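Local coordinates for NADPH-dependent nitro/flavin reductase (Bacillus subtilis, PDB 3N2S) that reduces flavin mononucleotide, nitroaromatic compounds, quinones and azo dyes with NADPH and also shows NADH oxidase activity, working as an FMN-binding homodimer, at the interface of chains A and B. Residues are numbered along the deposited sequence; one frame, centred on the assembly and turned at random. Chains: chain A/B, NADPH-dependent nitro/flavin reductase.

The interface of chains A and B. Residues chain A 41-44; chain B 173, 201, 205, 209, 221, 224-225.
A:Tyr42 slides its ring between B:Trp221 and B:Lys173, a good example of an aromatic plug gripped on both faces by a partner subunit. The indole of B:Trp221 stands perpendicular to the phenol, presenting its NE1/CD1 edge to one face, with the tyrosine and five-membered ring centroids 5.0 Å apart. On the opposite face CE, the last methylene of B:Lys173, sits 3.8 Å from the tyrosine ring centroid in a CH-pi contact, with the NZ amine beside it near CD2. The ring reaches this slot because its CG is anti to the backbone N (chi1 -155°). At its rim, in plane, B:Gln224 OE1 meets CD2 of A:Tyr42 at 3.4 Å. The NE2 of the same amide donates to B:Tyr209 OH (2.7 Å), which should fix its rotation. The indole edge does double duty: B:Trp221 NE1 donates to the carbonyl O of A:Tyr42 (3.0 Å), which lies in the indole plane. A:Gln44 NE2 reaches that oxygen from the other face of the carbonyl and also donates, nearly straight (170° at H), to B:Tyr201 OH, tip to tip. B:Ile225 crosses A:Val43 at a slant, its CD1 3.8 Å from A:Val43 CA. An alanine in place of A:Tyr42 would probably open a gap between indole and lysine and leave B:Lys173 CE without the ring face it packs on. The patch joins the 3-10 turn 40-42, which includes FMN-pocket residue A:Ser40, to helices 191-213 and 221-229 and FMN-pocket residue B:Lys173, and probably helps hold the homodimer together.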
loop_
_atom_site.group_PDB
_atom_site.type_symbol
_atom_site.label_atom_id
_atom_site.label_comp_id
_atom_site.label_asym_id
_atom_site.label_seq_id
_atom_site.Cartn_x
_atom_site.Cartn_y
_atom_site.Cartn_z
ATOM N N SER A 41 10.862 3.173 8.470
ATOM C CA SER A 41 11.871 2.963 9.508
ATOM C C SER A 41 12.444 1.545 9.542
ATOM O O SER A 41 12.782 1.063 10.629
ATOM C CB SER A 41 11.339 3.379 10.871
ATOM O OG SER A 41 11.033 4.764 10.853
ATOM N N TYR A 42 12.474 0.854 8.371
ATOM C CA TYR A 42 13.044 -0.498 8.195
ATOM C C TYR A 42 12.267 -1.564 9.002
ATOM O O TYR A 42 12.757 -2.689 9.170
ATOM C CB TYR A 42 14.514 -0.426 8.692
ATOM C CG TYR A 42 15.530 -1.405 8.159
ATOM C CD1 TYR A 42 15.261 -2.183 7.034
ATOM C CD2 TYR A 42 16.797 -1.500 8.732
ATOM C CE1 TYR A 42 16.222 -3.050 6.510
ATOM C CE2 TYR A 42 17.763 -2.360 8.220
ATOM C CZ TYR A 42 17.470 -3.142 7.119
ATOM O OH TYR A 42 18.459 -3.939 6.600
ATOM N N VAL A 43 11.060 -1.221 9.488
ATOM C CA VAL A 43 10.258 -2.112 10.346
ATOM C C VAL A 43 9.730 -3.375 9.700
ATOM O O VAL A 43 9.502 -4.360 10.419
ATOM C CB VAL A 43 9.194 -1.388 11.222
ATOM C CG1 VAL A 43 9.799 -0.182 11.936
ATOM C CG2 VAL A 43 7.990 -0.949 10.386
ATOM N N GLN A 44 9.498 -3.354 8.361
ATOM C CA GLN A 44 8.981 -4.499 7.589
ATOM C C GLN A 44 7.771 -5.113 8.322
ATOM O O GLN A 44 7.759 -6.304 8.645
ATOM C CB GLN A 44 10.102 -5.547 7.354
ATOM C CG GLN A 44 11.276 -4.999 6.553
ATOM C CD GLN A 44 12.550 -5.804 6.737
ATOM O OE1 GLN A 44 12.757 -6.830 6.108
ATOM N NE2 GLN A 44 13.457 -5.318 7.545
ATOM N N LYS B 173 19.775 -2.406 1.523
ATOM C CA LYS B 173 19.645 -2.783 2.930
ATOM C C LYS B 173 19.085 -4.207 2.978
ATOM O O LYS B 173 18.056 -4.450 2.341
ATOM C CB LYS B 173 18.700 -1.825 3.670
ATOM C CG LYS B 173 19.401 -0.637 4.268
ATOM C CD LYS B 173 18.383 0.291 4.836
ATOM C CE LYS B 173 18.590 0.597 6.287
ATOM N NZ LYS B 173 17.475 1.415 6.808
ATOM N N TYR B 201 19.236 -12.807 11.414
ATOM C CA TYR B 201 19.015 -11.456 10.887
ATOM C C TYR B 201 19.774 -10.418 11.668
ATOM O O TYR B 201 20.393 -9.546 11.060
ATOM C CB TYR B 201 17.516 -11.100 10.835
ATOM C CG TYR B 201 17.220 -9.848 10.020
ATOM C CD1 TYR B 201 17.761 -9.673 8.743
ATOM C CD2 TYR B 201 16.358 -8.864 10.502
ATOM C CE1 TYR B 201 17.470 -8.534 7.979
ATOM C CE2 TYR B 201 16.027 -7.746 9.729
ATOM C CZ TYR B 201 16.588 -7.581 8.471
ATOM O OH TYR B 201 16.264 -6.472 7.724
ATOM N N ILE B 205 22.505 -7.812 10.082
ATOM C CA ILE B 205 22.367 -6.357 10.233
ATOM C C ILE B 205 23.551 -5.731 10.976
ATOM O O ILE B 205 24.076 -4.702 10.534
ATOM C CB ILE B 205 20.969 -5.990 10.813
ATOM C CG1 ILE B 205 19.827 -6.426 9.857
ATOM C CG2 ILE B 205 20.838 -4.507 11.157
ATOM C CD1 ILE B 205 19.971 -5.987 8.336
ATOM N N TYR B 209 26.123 -2.912 9.300
ATOM C CA TYR B 209 26.495 -1.594 9.830
ATOM C C TYR B 209 27.980 -1.458 10.106
ATOM O O TYR B 209 28.544 -0.388 9.867
ATOM C CB TYR B 209 25.647 -1.199 11.049
ATOM C CG TYR B 209 24.249 -0.771 10.665
ATOM C CD1 TYR B 209 24.033 0.383 9.918
ATOM C CD2 TYR B 209 23.144 -1.535 11.022
ATOM C CE1 TYR B 209 22.749 0.763 9.529
ATOM C CE2 TYR B 209 21.854 -1.158 10.649
ATOM C CZ TYR B 209 21.662 -0.005 9.907
ATOM O OH TYR B 209 20.396 0.374 9.544
ATOM N N TRP B 221 19.237 -5.461 14.295
ATOM C CA TRP B 221 17.914 -5.032 13.865
ATOM C C TRP B 221 16.963 -4.909 15.058
ATOM O O TRP B 221 16.265 -3.907 15.169
ATOM C CB TRP B 221 17.367 -5.938 12.779
ATOM C CG TRP B 221 16.132 -5.386 12.122
ATOM C CD1 TRP B 221 16.065 -4.376 11.209
ATOM C CD2 TRP B 221 14.793 -5.858 12.302
ATOM N NE1 TRP B 221 14.763 -4.189 10.808
ATOM C CE2 TRP B 221 13.963 -5.107 11.441
ATOM C CE3 TRP B 221 14.219 -6.886 13.061
ATOM C CZ2 TRP B 221 12.582 -5.329 11.349
ATOM C CZ3 TRP B 221 12.857 -7.117 12.963
ATOM C CH2 TRP B 221 12.050 -6.352 12.109
ATOM N N GLN B 224 17.602 -1.662 16.903
ATOM C CA GLN B 224 17.097 -0.590 16.076
ATOM C C GLN B 224 15.578 -0.488 16.141
ATOM O O GLN B 224 15.066 0.615 16.299
ATOM C CB GLN B 224 17.647 -0.706 14.654
ATOM C CG GLN B 224 17.624 0.591 13.881
ATOM C CD GLN B 224 17.856 0.348 12.413
ATOM O OE1 GLN B 224 16.896 0.150 11.673
ATOM N NE2 GLN B 224 19.089 0.299 11.938
ATOM N N ILE B 225 14.860 -1.645 16.121
ATOM C CA ILE B 225 13.394 -1.659 16.276
ATOM C C ILE B 225 13.020 -1.228 17.705
ATOM O O ILE B 225 12.092 -0.427 17.881
ATOM C CB ILE B 225 12.772 -3.051 15.915
ATOM C CG1 ILE B 225 12.983 -3.436 14.435
ATOM C CG2 ILE B 225 11.286 -3.195 16.351
ATOM C CD1 ILE B 225 12.597 -2.352 13.329
#